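Local coordinates for beta-galactosidase (Bacillus circulans, PDB 4MAD), which probably hydrolyses terminal non-reducing beta-D-galactose residues from beta-D-galactosides, as a glycoside hydrolase of family 35, at residues Phe253-Glu258 / Gln307-Ser312; Asn297-Asn302 / Gly460-Gly465. All coordinates share one frame; numbering follows the deposited sequence.

Contact 1 of 2, residues Phe253-Glu258 / Gln307-Ser312; sequences FDHWGE and QPTITS
H255 and T309 form a single beta bridge, CA to CA 4.1 Å, between two segments whose end-to-end directions differ by 104°. It joins the loop after the seventh strand of the (beta/alpha)8 barrel, 244-249, to the residues at and just beyond the end of strand 306-308, the second strand of the short hairpin with 299-301. Two backbone bonds make the bridge: I310 N to D254 O, 3.1 Å, and W256 N to P308 O, 3.1 Å, the latter nearly in line with the carbonyl. The side chain of I310 divides between D254 and W256. With CG1 between the backbone N and the carbonyl carbon (chi1 64°) and CD1 extended beyond it, CD1 lies against D254 CB at 3.5 Å, while CG2 rests on the indole face of W256, 3.6 Å from CD2. The D254 carboxylate is held by H260 and H261, and W551 meets the indole. Q307 CB stands over the imidazole of H255, 3.7 Å from its centroid. H255 to E258 form a type II turn closed by E258 N to H255 O; E258 OE1 also accepts from H255 N, the donor lying above the carboxylate plane. At the indole edge, W256 NE1 donates over 2.8 Å to a water that in turn donates to T309 O.

Contact 2 of 2, residues Asn297-Asn302 / Gly460-Gly465; sequences NGANHN and GRINYG
A299 O accepts a hydrogen bond from N463 N, 3.1 Å long and 163° at the hydrogen, and I462 CA brings a C-H to the same oxygen at 3.5 Å. The side chain of I462 then follows the strand 299-301. Its CB stands 4.2 Å from A299 O; CG2, anti to the backbone N, keeps beside that oxygen at 4.0 Å; CG1 touches A299 CB; and CD1 ends 3.9 Å from H301 CB, near the plane of the imidazole at its edge. That ring is fixed by a bond from H301 ND1 to N302 O and meets F467. The contact is an interface between domains: 297-302 belongs to the hairpin that follows the last barrel strand, 281-284, and 460-465 to a loop of the first all-beta domain, whose R461 forms salt bridges with E387 and E114. N463 has CG between its backbone N and carbonyl carbon (chi1 67°), and its ND2 comes to 2.7 Å from A299 O, at an angle too poor for a hydrogen bond, and lies beside G298 CA; OD1 accepts a weak bond from E112 N. An alanine in place of N463 would probably leave E112 N without this weak bond and open a gap beside G298 and A299. Y464 lines the pocket that holds 2-(2-methoxyethoxy)ethanol, and Y464 O accepts at 2.8 Å from a water that also donates to N300 OD1 and accepts from H301 N.

How the contacts relate
The centres of contacts 1 and 2 lie about 10 Å apart, and the antiparallel hairpin connects them: 299-301 serves contact 2, 306-308 contact 1. Probable bonds from Q307 N to N300 O (2.7 Å) and T309 N to G298 O (3.1 Å) tie the two directly. Along the chain the segments alternate: 253-258, 297-302, 307-312, 460-465. The hairpin thus reaches from the loop after the seventh barrel strand to the first all-beta domain. The side chains of F253 and Y464 each lie about 4 Å from a bound 2-(2-methoxyethoxy)ethanol, probably from the crystallisation liquor, consistent with barrel loop and all-beta domain lining one pocket; that of Y464 is about 4 Å from the side chain of E171, the predicted proton donor.

Contact 1 of 2, residues Phe253-Glu258 / Gln307-Ser312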
# COMPACT_ATOMS: atom_id res chain seq x y z
N PHE A 253 -10.05 -1.93 6.21
CA PHE A 253 -9.66 -2.10 4.82
C PHE A 253 -10.18 -3.41 4.24
O PHE A 253 -10.60 -4.25 4.95
CB PHE A 253 -8.17 -2.11 4.64
CG PHE A 253 -7.52 -3.17 5.37
CD1 PHE A 253 -7.11 -4.32 4.77
CD2 PHE A 253 -7.34 -3.04 6.70
CE1 PHE A 253 -6.54 -5.28 5.50
CE2 PHE A 253 -6.81 -4.00 7.41
CZ PHE A 253 -6.40 -5.13 6.80
N ASP A 254 -10.12 -3.51 2.92
CA ASP A 254 -10.69 -4.62 2.20
C ASP A 254 -9.64 -5.45 1.46
O ASP A 254 -8.71 -4.94 0.95
CB ASP A 254 -11.64 -4.13 1.13
CG ASP A 254 -12.84 -3.41 1.68
OD1 ASP A 254 -13.16 -3.60 2.82
OD2 ASP A 254 -13.44 -2.67 0.92
N HIS A 255 -9.88 -6.76 1.43
CA HIS A 255 -9.20 -7.68 0.53
C HIS A 255 -10.11 -8.05 -0.66
O HIS A 255 -11.29 -8.07 -0.53
CB HIS A 255 -8.84 -8.99 1.22
CG HIS A 255 -8.07 -8.86 2.51
ND1 HIS A 255 -6.81 -8.32 2.58
CD2 HIS A 255 -8.35 -9.28 3.75
CE1 HIS A 255 -6.36 -8.40 3.81
NE2 HIS A 255 -7.26 -9.01 4.53
N TRP A 256 -9.54 -8.41 -1.78
CA TRP A 256 -10.37 -8.80 -2.89
C TRP A 256 -11.25 -9.99 -2.48
O TRP A 256 -10.81 -10.85 -1.84
CB TRP A 256 -9.54 -9.14 -4.14
CG TRP A 256 -8.84 -7.97 -4.71
CD1 TRP A 256 -7.54 -7.70 -4.66
CD2 TRP A 256 -9.44 -6.91 -5.46
NE1 TRP A 256 -7.27 -6.54 -5.32
CE2 TRP A 256 -8.43 -6.03 -5.82
CE3 TRP A 256 -10.74 -6.63 -5.87
CZ2 TRP A 256 -8.67 -4.88 -6.55
CZ3 TRP A 256 -10.97 -5.50 -6.57
CH2 TRP A 256 -9.95 -4.63 -6.90
N GLY A 257 -12.51 -9.95 -2.83
CA GLY A 257 -13.45 -10.98 -2.50
C GLY A 257 -14.26 -10.80 -1.23
O GLY A 257 -15.20 -11.50 -1.01
N GLU A 258 -13.86 -9.83 -0.42
CA GLU A 258 -14.58 -9.45 0.80
C GLU A 258 -15.73 -8.51 0.57
O GLU A 258 -15.78 -7.90 -0.41
CB GLU A 258 -13.62 -8.88 1.81
CG GLU A 258 -12.74 -9.89 2.38
CD GLU A 258 -11.64 -9.36 3.24
OE1 GLU A 258 -11.50 -8.15 3.41
OE2 GLU A 258 -10.91 -10.19 3.73
N GLN A 307 -4.13 -13.09 1.16
CA GLN A 307 -5.25 -12.17 0.97
C GLN A 307 -4.77 -10.78 0.53
O GLN A 307 -4.23 -10.07 1.27
CB GLN A 307 -6.04 -12.04 2.27
CG GLN A 307 -6.33 -13.30 2.99
CD GLN A 307 -6.75 -13.08 4.46
OE1 GLN A 307 -6.02 -12.58 5.25
NE2 GLN A 307 -7.92 -13.49 4.77
N PRO A 308 -4.99 -10.47 -0.71
CA PRO A 308 -4.45 -9.26 -1.27
C PRO A 308 -5.38 -8.10 -0.95
O PRO A 308 -6.56 -8.25 -1.07
CB PRO A 308 -4.40 -9.56 -2.76
CG PRO A 308 -5.38 -10.58 -2.94
CD PRO A 308 -5.40 -11.40 -1.75
N THR A 309 -4.83 -6.99 -0.52
CA THR A 309 -5.59 -5.81 -0.24
C THR A 309 -5.95 -5.11 -1.55
O THR A 309 -5.21 -5.19 -2.47
CB THR A 309 -4.78 -4.89 0.68
OG1 THR A 309 -4.67 -5.49 1.97
CG2 THR A 309 -5.45 -3.52 0.81
N ILE A 310 -7.10 -4.47 -1.60
CA ILE A 310 -7.61 -3.88 -2.81
C ILE A 310 -6.93 -2.55 -3.15
O ILE A 310 -6.19 -2.03 -2.41
CB ILE A 310 -9.14 -3.63 -2.77
CG1 ILE A 310 -9.52 -2.63 -1.71
CG2 ILE A 310 -9.91 -4.94 -2.53
CD1 ILE A 310 -10.99 -2.27 -1.77
N THR A 311 -7.23 -2.03 -4.32
CA THR A 311 -6.69 -0.75 -4.73
C THR A 311 -7.12 0.46 -3.88
O THR A 311 -6.31 1.21 -3.45
CB THR A 311 -7.07 -0.45 -6.19
OG1 THR A 311 -6.60 -1.47 -7.00
CG2 THR A 311 -6.48 0.90 -6.61
N SER A 312 -8.41 0.62 -3.68
CA SER A 312 -8.92 1.68 -2.87
C SER A 312 -8.45 1.53 -1.44
O SER A 312 -8.49 0.48 -0.90
CB SER A 312 -10.46 1.67 -2.82
OG SER A 312 -10.99 2.57 -1.88
O HOH W 1 -9.34 -0.97 1.57
O HOH W 2 -4.86 -5.18 -5.16

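Contact 2 of 2, residues Asn297-Asn302 / Gly460-Gly465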
# COMPACT_ATOMS: atom_id res chain seq x y z
N ASN A 297 -0.27 -1.94 -3.37
CA ASN A 297 -1.07 -2.58 -2.36
C ASN A 297 -0.33 -3.65 -1.60
O ASN A 297 0.47 -4.31 -2.14
CB ASN A 297 -2.26 -3.23 -2.95
CG ASN A 297 -1.90 -4.45 -3.74
OD1 ASN A 297 -2.01 -5.55 -3.24
ND2 ASN A 297 -1.52 -4.27 -4.93
N GLY A 298 -0.67 -3.80 -0.33
CA GLY A 298 -0.19 -4.86 0.51
C GLY A 298 -1.03 -6.14 0.49
O GLY A 298 -1.84 -6.28 -0.31
N ALA A 299 -0.77 -7.04 1.42
CA ALA A 299 -1.50 -8.27 1.59
C ALA A 299 -1.37 -8.82 2.99
O ALA A 299 -0.56 -8.39 3.72
CB ALA A 299 -1.08 -9.30 0.62
N ASN A 300 -2.20 -9.79 3.28
CA ASN A 300 -2.16 -10.51 4.52
C ASN A 300 -2.18 -11.99 4.22
O ASN A 300 -2.33 -12.40 3.11
CB ASN A 300 -3.32 -10.15 5.43
CG ASN A 300 -3.22 -8.75 5.97
OD1 ASN A 300 -2.52 -8.50 6.88
ND2 ASN A 300 -3.87 -7.88 5.34
N HIS A 301 -1.92 -12.76 5.24
CA HIS A 301 -2.00 -14.20 5.14
C HIS A 301 -2.62 -14.70 6.43
O HIS A 301 -2.13 -14.42 7.45
CB HIS A 301 -0.58 -14.77 4.95
CG HIS A 301 -0.55 -16.14 4.39
ND1 HIS A 301 -1.08 -17.21 5.05
CD2 HIS A 301 -0.10 -16.61 3.21
CE1 HIS A 301 -0.93 -18.29 4.32
NE2 HIS A 301 -0.34 -17.96 3.20
N ASN A 302 -3.68 -15.47 6.39
CA ASN A 302 -4.16 -15.99 7.64
C ASN A 302 -3.47 -17.34 7.84
O ASN A 302 -2.44 -17.56 7.32
CB ASN A 302 -5.67 -16.01 7.76
CG ASN A 302 -6.35 -16.77 6.69
OD1 ASN A 302 -7.54 -16.63 6.48
ND2 ASN A 302 -5.61 -17.55 5.99
N GLY A 460 0.84 -8.49 -4.65
CA GLY A 460 1.25 -7.73 -3.50
C GLY A 460 1.92 -8.44 -2.34
O GLY A 460 1.43 -9.42 -1.89
N ARG A 461 3.06 -7.91 -1.92
CA ARG A 461 3.82 -8.52 -0.87
C ARG A 461 3.17 -8.32 0.48
O ARG A 461 2.79 -7.27 0.80
CB ARG A 461 5.28 -8.04 -0.84
CG ARG A 461 6.13 -8.47 -2.00
CD ARG A 461 7.64 -8.33 -1.83
NE ARG A 461 8.32 -8.74 -3.04
CZ ARG A 461 8.31 -8.01 -4.13
NH1 ARG A 461 7.73 -6.83 -4.11
NH2 ARG A 461 8.91 -8.43 -5.20
N ILE A 462 3.10 -9.40 1.22
CA ILE A 462 2.56 -9.47 2.54
C ILE A 462 3.23 -8.44 3.44
O ILE A 462 4.37 -8.21 3.37
CB ILE A 462 2.74 -10.87 3.15
CG1 ILE A 462 1.77 -11.82 2.49
CG2 ILE A 462 2.48 -10.88 4.62
CD1 ILE A 462 2.13 -13.23 2.59
N ASN A 463 2.40 -7.79 4.23
CA ASN A 463 2.83 -6.69 5.06
C ASN A 463 2.66 -6.86 6.57
O ASN A 463 2.88 -5.97 7.25
CB ASN A 463 2.15 -5.38 4.64
CG ASN A 463 0.65 -5.37 4.88
OD1 ASN A 463 0.16 -5.06 5.99
ND2 ASN A 463 -0.07 -5.69 3.85
N TYR A 464 2.23 -8.02 7.00
CA TYR A 464 2.00 -8.29 8.37
C TYR A 464 2.07 -9.80 8.59
O TYR A 464 1.60 -10.52 7.79
CB TYR A 464 0.61 -7.81 8.81
CG TYR A 464 0.29 -8.05 10.24
CD1 TYR A 464 0.67 -7.14 11.22
CD2 TYR A 464 -0.40 -9.18 10.64
CE1 TYR A 464 0.42 -7.37 12.53
CE2 TYR A 464 -0.67 -9.40 11.95
CZ TYR A 464 -0.28 -8.50 12.89
OH TYR A 464 -0.56 -8.72 14.18
N GLY A 465 2.56 -10.15 9.76
CA GLY A 465 2.67 -11.53 10.18
C GLY A 465 3.91 -12.30 9.76
O GLY A 465 4.81 -11.76 9.28
O HOH W 3 -1.12 -11.04 7.66